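Local coordinates for uncharacterized protein (Pseudomonas aeruginosa, PDB 3LLB) that probably takes part in magnesium and cobalt ion transport, this piece being the C-terminal transporter-associated domain of a CorC-like protein, at residues F11-L16 / D36-L41; F61-L66 / L76-L81. One frame throughout, in Å; residues are numbered along the deposited sequence.

Contact 1: F11-L16 / D36-L41; sequences FIVKAL and DTVGGL
A main-chain bond at the first turn of helix 38-46 joins it to Ala15, just past strand 11-14. Gly39 N donates to Ala15 O over 2.9 Å, with 158° at the hydrogen, and arrives in the carbonyl plane on a lone pair. The amide of Val38 also lies close to that oxygen but at too poor an angle to bond. Gly39 and Ala15 are the closest CA pair, 4.2 Å apart, and the Ala15 methyl rests on Gly39 CA at 3.9 Å; with no side chain on Gly39, the methyl can come this close. Beside the bond Thr37 packs CB against Ala15 O at 3.4 Å, while its CG2, anti to the carbonyl carbon, reaches Leu16 O at 3.6 Å. That rotation (chi1 64°) sets OG1 between the backbone N and the carbonyl carbon, from where it caps the helix as N-cap through a weak bond from Gly40 N. Val38 turns into the core, its CG1 meeting Val13 CG1 at 4.3 Å. Phe22 of helix 19-26 touches both valines, and Thr17 OG1 hydrogen-bonds Lys14 O just after the strand. Ala15 O and Thr37 OG1 thus take up two amides of the first helical turn, one from across the contact and one locally, so the helix start is fixed to the residue after the strand by backbone chemistry, with Val13 and Val38 adding a small apolar contact.

Contact 2: F61-L66 / L76-L81; sequences FRFRVL and LRLSPL
Four backbone hydrogen bonds pair strands 61-68 and 73-80 as an antiparallel beta hairpin, two between Arg62 and Ser79 and two between Arg64 and Arg77. The shortest, Arg77 N to Arg64 O, spans 2.7 Å. Packing is tightest on the face carrying Phe63, Val65, Leu76 and Leu78. There Leu78, with CG anti to its backbone N (chi1 -171°), lays CD1 over one face of the Phe63 ring, 3.6 Å from the centroid and 18° off the normal, a CH-pi contact. The same methyl also touches Phe61 CB at 3.6 Å, so it contacts both phenylalanines. Farther along, Val65 CG2 meets Leu76 CD2 more loosely at 4.2 Å. Helices 19-26 and 38-46 cover this face, with Phe22 and Phe26 against Leu78 and Val42 against Phe63 and Leu76.

The other face is polar and partly exposed. Arg64 and Arg77 run side by side as extended chains, their NH1 atoms 4.3 Å apart and their guanidinium planes turned by 39°. Asn53 bonds Arg64 and Asp10 forms a salt bridge with Arg77, while Leu66 CD2 lies over the centre of the Arg64 guanidinium, 3.5 Å above its plane. Arg62 bends at chi3, places one guanidinium face under Leu81 CD2 and pairs with Glu57. Asp10 probably offsets part of the positive charge gathered by Arg64 and Arg77, leaving an amphipathic hairpin with an apolar side against the helices and a charged one turned away.

Overall arrangement
From the N terminus, strand 3-5 leads into strand 11-14, and the chain then passes through helix 19-26 before contact 1 closes that excursion by bringing the start of helix 38-46 back to the strand end. Contact 2 follows in series: after strand 55-58, the hairpin of 61-68 and 73-80 folds back on itself. The two loops neither nest nor cross. They meet where strand 73-80 lies between 11-14 and 61-68 in the antiparallel sheet, with Phe11 and Val13 probably hydrogen-bonded to Leu78 and Leu76. Val38 of contact 1 also packs on Leu76 of contact 2, so the helix of the first rests on the sheet to which the second belongs.

Contact 1: F11-L16 / D36-L41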
loop_
_atom_site.group_PDB
_atom_site.type_symbol
_atom_site.label_atom_id
_atom_site.label_comp_id
_atom_site.label_asym_id
_atom_site.label_seq_id
_atom_site.Cartn_x
_atom_site.Cartn_y
_atom_site.Cartn_z
ATOM N N PHE A 11 -9.137 3.620 -1.721
ATOM C CA PHE A 11 -9.081 2.261 -2.211
ATOM C C PHE A 11 -8.618 1.373 -1.084
ATOM O O PHE A 11 -7.811 1.829 -0.247
ATOM C CB PHE A 11 -8.096 2.137 -3.358
ATOM C CG PHE A 11 -8.498 2.915 -4.571
ATOM C CD1 PHE A 11 -9.241 2.300 -5.573
ATOM C CD2 PHE A 11 -8.172 4.237 -4.684
ATOM C CE1 PHE A 11 -9.617 3.030 -6.690
ATOM C CE2 PHE A 11 -8.585 4.981 -5.844
ATOM C CZ PHE A 11 -9.276 4.372 -6.779
ATOM N N ILE A 12 -9.125 0.151 -1.050
ATOM C CA ILE A 12 -8.481 -0.941 -0.303
ATOM C C ILE A 12 -7.517 -1.640 -1.276
ATOM O O ILE A 12 -7.923 -2.070 -2.335
ATOM C CB ILE A 12 -9.470 -1.951 0.333
ATOM C CG1 ILE A 12 -10.509 -1.240 1.190
ATOM C CG2 ILE A 12 -8.672 -2.920 1.195
ATOM C CD1 ILE A 12 -11.607 -2.153 1.689
ATOM N N VAL A 13 -6.238 -1.746 -0.912
ATOM C CA VAL A 13 -5.195 -2.334 -1.730
ATOM C C VAL A 13 -4.576 -3.512 -1.025
ATOM O O VAL A 13 -4.132 -3.384 0.127
ATOM C CB VAL A 13 -4.160 -1.248 -2.071
ATOM C CG1 VAL A 13 -3.052 -1.795 -2.910
ATOM C CG2 VAL A 13 -4.819 -0.051 -2.805
ATOM N N LYS A 14 -4.533 -4.683 -1.677
ATOM C CA LYS A 14 -3.843 -5.841 -1.096
ATOM C C LYS A 14 -2.322 -5.610 -1.045
ATOM O O LYS A 14 -1.733 -5.034 -1.994
ATOM C CB LYS A 14 -4.157 -7.079 -1.908
ATOM C CG LYS A 14 -5.591 -7.625 -1.719
ATOM C CD LYS A 14 -5.762 -8.807 -2.600
ATOM C CE LYS A 14 -7.118 -9.414 -2.405
ATOM N NZ LYS A 14 -7.395 -10.489 -3.415
ATOM N N ALA A 15 -1.689 -6.004 0.076
ATOM C CA ALA A 15 -0.244 -5.879 0.205
ATOM C C ALA A 15 0.568 -6.667 -0.863
ATOM O O ALA A 15 1.641 -6.282 -1.273
ATOM C CB ALA A 15 0.144 -6.252 1.676
ATOM N N LEU A 16 0.010 -7.758 -1.353
ATOM C CA LEU A 16 0.619 -8.592 -2.395
ATOM C C LEU A 16 0.560 -7.994 -3.801
ATOM O O LEU A 16 1.202 -8.522 -4.714
ATOM C CB LEU A 16 0.008 -10.046 -2.360
ATOM C CG LEU A 16 -1.547 -10.226 -2.397
ATOM C CD1 LEU A 16 -2.107 -9.918 -3.810
ATOM C CD2 LEU A 16 -2.176 -11.579 -1.827
ATOM N N ASP A 36 9.115 -5.243 -4.838
ATOM C CA ASP A 36 8.260 -6.203 -5.565
ATOM C C ASP A 36 6.795 -5.943 -5.340
ATOM O O ASP A 36 6.024 -6.056 -6.250
ATOM C CB ASP A 36 8.515 -7.660 -5.185
ATOM C CG ASP A 36 9.810 -8.203 -5.768
ATOM O OD1 ASP A 36 10.282 -7.683 -6.792
ATOM O OD2 ASP A 36 10.389 -9.157 -5.178
ATOM N N THR A 37 6.400 -5.688 -4.100
ATOM C CA THR A 37 4.976 -5.556 -3.775
ATOM C C THR A 37 4.736 -4.333 -2.921
ATOM O O THR A 37 5.660 -3.769 -2.368
ATOM C CB THR A 37 4.450 -6.796 -3.045
ATOM O OG1 THR A 37 5.117 -6.901 -1.793
ATOM C CG2 THR A 37 4.718 -8.091 -3.874
ATOM N N VAL A 38 3.487 -3.877 -2.915
ATOM C CA VAL A 38 3.051 -2.747 -2.095
ATOM C C VAL A 38 3.412 -2.951 -0.628
ATOM O O VAL A 38 3.822 -2.024 0.059
ATOM C CB VAL A 38 1.537 -2.479 -2.298
ATOM C CG1 VAL A 38 0.933 -1.566 -1.185
ATOM C CG2 VAL A 38 1.306 -1.899 -3.700
ATOM N N GLY A 39 3.229 -4.161 -0.118
ATOM C CA GLY A 39 3.568 -4.427 1.299
ATOM C C GLY A 39 5.057 -4.237 1.566
ATOM O O GLY A 39 5.431 -3.720 2.606
ATOM N N GLY A 40 5.905 -4.721 0.672
ATOM C CA GLY A 40 7.337 -4.367 0.685
ATOM C C GLY A 40 7.656 -2.875 0.633
ATOM O O GLY A 40 8.529 -2.425 1.332
ATOM N N LEU A 41 6.958 -2.116 -0.202
ATOM C CA LEU A 41 7.108 -0.673 -0.262
ATOM C C LEU A 41 6.773 -0.081 1.103
ATOM O O LEU A 41 7.536 0.729 1.642
ATOM C CB LEU A 41 6.168 -0.123 -1.316
ATOM C CG LEU A 41 6.075 1.376 -1.610
ATOM C CD1 LEU A 41 7.420 1.966 -2.043
ATOM C CD2 LEU A 41 4.969 1.524 -2.636
#

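Contact 2: F61-L66 / L76-L81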
loop_
_atom_site.group_PDB
_atom_site.type_symbol
_atom_site.label_atom_id
_atom_site.label_comp_id
_atom_site.label_asym_id
_atom_site.label_seq_id
_atom_site.Cartn_x
_atom_site.Cartn_y
_atom_site.Cartn_z
ATOM N N PHE A 61 0.441 9.672 -2.167
ATOM C CA PHE A 61 -0.535 8.870 -1.447
ATOM C C PHE A 61 -0.242 8.696 0.004
ATOM O O PHE A 61 0.911 8.692 0.410
ATOM C CB PHE A 61 -0.641 7.495 -2.077
ATOM C CG PHE A 61 -1.116 7.513 -3.497
ATOM C CD1 PHE A 61 -2.447 7.578 -3.782
ATOM C CD2 PHE A 61 -0.210 7.514 -4.541
ATOM C CE1 PHE A 61 -2.884 7.627 -5.086
ATOM C CE2 PHE A 61 -0.662 7.567 -5.862
ATOM C CZ PHE A 61 -1.985 7.621 -6.113
ATOM N N ARG A 62 -1.325 8.565 0.769
ATOM C CA ARG A 62 -1.317 8.098 2.127
ATOM C C ARG A 62 -1.729 6.601 2.174
ATOM O O ARG A 62 -2.710 6.162 1.532
ATOM C CB ARG A 62 -2.219 8.974 3.009
ATOM C CG ARG A 62 -2.329 8.448 4.455
ATOM C CD ARG A 62 -3.202 9.280 5.450
ATOM N NE ARG A 62 -2.777 10.670 5.549
ATOM C CZ ARG A 62 -3.303 11.689 4.858
ATOM N NH1 ARG A 62 -4.325 11.497 4.006
ATOM N NH2 ARG A 62 -2.808 12.918 5.013
ATOM N N PHE A 63 -0.940 5.815 2.921
ATOM C CA PHE A 63 -1.168 4.400 3.123
ATOM C C PHE A 63 -1.434 4.137 4.601
ATOM O O PHE A 63 -0.550 4.302 5.415
ATOM C CB PHE A 63 0.078 3.608 2.737
ATOM C CG PHE A 63 0.434 3.642 1.239
ATOM C CD1 PHE A 63 0.230 2.540 0.450
ATOM C CD2 PHE A 63 1.086 4.752 0.660
ATOM C CE1 PHE A 63 0.580 2.547 -0.904
ATOM C CE2 PHE A 63 1.446 4.727 -0.648
ATOM C CZ PHE A 63 1.185 3.608 -1.427
ATOM N N ARG A 64 -2.651 3.697 4.905
ATOM C CA ARG A 64 -3.066 3.379 6.280
ATOM C C ARG A 64 -3.243 1.871 6.386
ATOM O O ARG A 64 -3.935 1.238 5.522
ATOM C CB ARG A 64 -4.352 4.116 6.612
ATOM C CG ARG A 64 -5.007 3.709 7.912
ATOM C CD ARG A 64 -6.353 4.359 8.091
ATOM N NE ARG A 64 -7.151 3.537 9.003
ATOM C CZ ARG A 64 -8.452 3.245 8.868
ATOM N NH1 ARG A 64 -9.176 3.707 7.834
ATOM N NH2 ARG A 64 -9.046 2.487 9.790
ATOM N N VAL A 65 -2.607 1.247 7.376
ATOM C CA VAL A 65 -2.726 -0.187 7.577
ATOM C C VAL A 65 -4.124 -0.552 8.077
ATOM O O VAL A 65 -4.542 -0.131 9.162
ATOM C CB VAL A 65 -1.602 -0.768 8.530
ATOM C CG1 VAL A 65 -1.754 -2.256 8.645
ATOM C CG2 VAL A 65 -0.241 -0.378 7.988
ATOM N N LEU A 66 -4.871 -1.299 7.282
ATOM C CA LEU A 66 -6.183 -1.838 7.730
ATOM C C LEU A 66 -6.096 -3.203 8.348
ATOM O O LEU A 66 -6.865 -3.534 9.249
ATOM C CB LEU A 66 -7.149 -1.869 6.562
ATOM C CG LEU A 66 -7.592 -0.575 5.914
ATOM C CD1 LEU A 66 -8.384 -0.937 4.692
ATOM C CD2 LEU A 66 -8.386 0.279 6.891
ATOM N N LEU A 76 -4.150 -2.324 2.900
ATOM C CA LEU A 76 -3.857 -0.924 3.075
ATOM C C LEU A 76 -5.064 -0.166 2.587
ATOM O O LEU A 76 -5.686 -0.580 1.625
ATOM C CB LEU A 76 -2.631 -0.528 2.235
ATOM C CG LEU A 76 -1.507 -1.360 2.833
ATOM C CD1 LEU A 76 -0.738 -2.037 1.819
ATOM C CD2 LEU A 76 -0.756 -0.543 3.864
ATOM N N ARG A 77 -5.407 0.935 3.229
ATOM C CA ARG A 77 -6.275 1.932 2.654
ATOM C C ARG A 77 -5.433 3.033 2.023
ATOM O O ARG A 77 -4.610 3.615 2.669
ATOM C CB ARG A 77 -7.160 2.533 3.711
ATOM C CG ARG A 77 -8.193 3.486 3.214
ATOM C CD ARG A 77 -9.337 3.615 4.174
ATOM N NE ARG A 77 -10.190 4.746 3.796
ATOM C CZ ARG A 77 -11.470 4.860 4.066
ATOM N NH1 ARG A 77 -12.097 3.896 4.716
ATOM N NH2 ARG A 77 -12.128 5.937 3.657
ATOM N N LEU A 78 -5.647 3.252 0.755
ATOM C CA LEU A 78 -4.920 4.253 -0.040
ATOM C C LEU A 78 -5.752 5.505 -0.202
ATOM O O LEU A 78 -6.870 5.399 -0.636
ATOM C CB LEU A 78 -4.624 3.665 -1.401
ATOM C CG LEU A 78 -3.703 4.463 -2.299
ATOM C CD1 LEU A 78 -2.212 4.314 -1.897
ATOM C CD2 LEU A 78 -3.906 4.083 -3.762
ATOM N N SER A 79 -5.254 6.661 0.201
ATOM C CA SER A 79 -5.936 7.959 0.056
ATOM C C SER A 79 -5.000 8.850 -0.791
ATOM O O SER A 79 -3.804 8.873 -0.572
ATOM C CB SER A 79 -6.145 8.608 1.451
ATOM O OG SER A 79 -6.943 7.850 2.333
ATOM N N PRO A 80 -5.530 9.633 -1.761
ATOM C CA PRO A 80 -4.641 10.625 -2.408
ATOM C C PRO A 80 -4.218 11.763 -1.490
ATOM O O PRO A 80 -5.025 12.182 -0.674
ATOM C CB PRO A 80 -5.521 11.232 -3.509
ATOM C CG PRO A 80 -6.930 10.946 -3.121
ATOM C CD PRO A 80 -6.899 9.657 -2.314
ATOM N N LEU A 81 -3.013 12.316 -1.621
ATOM C CA LEU A 81 -2.651 13.464 -0.757
ATOM C C LEU A 81 -3.354 14.820 -1.074
ATOM O O LEU A 81 -3.772 15.528 -0.158
ATOM C CB LEU A 81 -1.131 13.671 -0.691
ATOM C CG LEU A 81 -0.257 12.678 0.069
ATOM C CD1 LEU A 81 1.233 13.095 -0.024
ATOM C CD2 LEU A 81 -0.706 12.540 1.510
#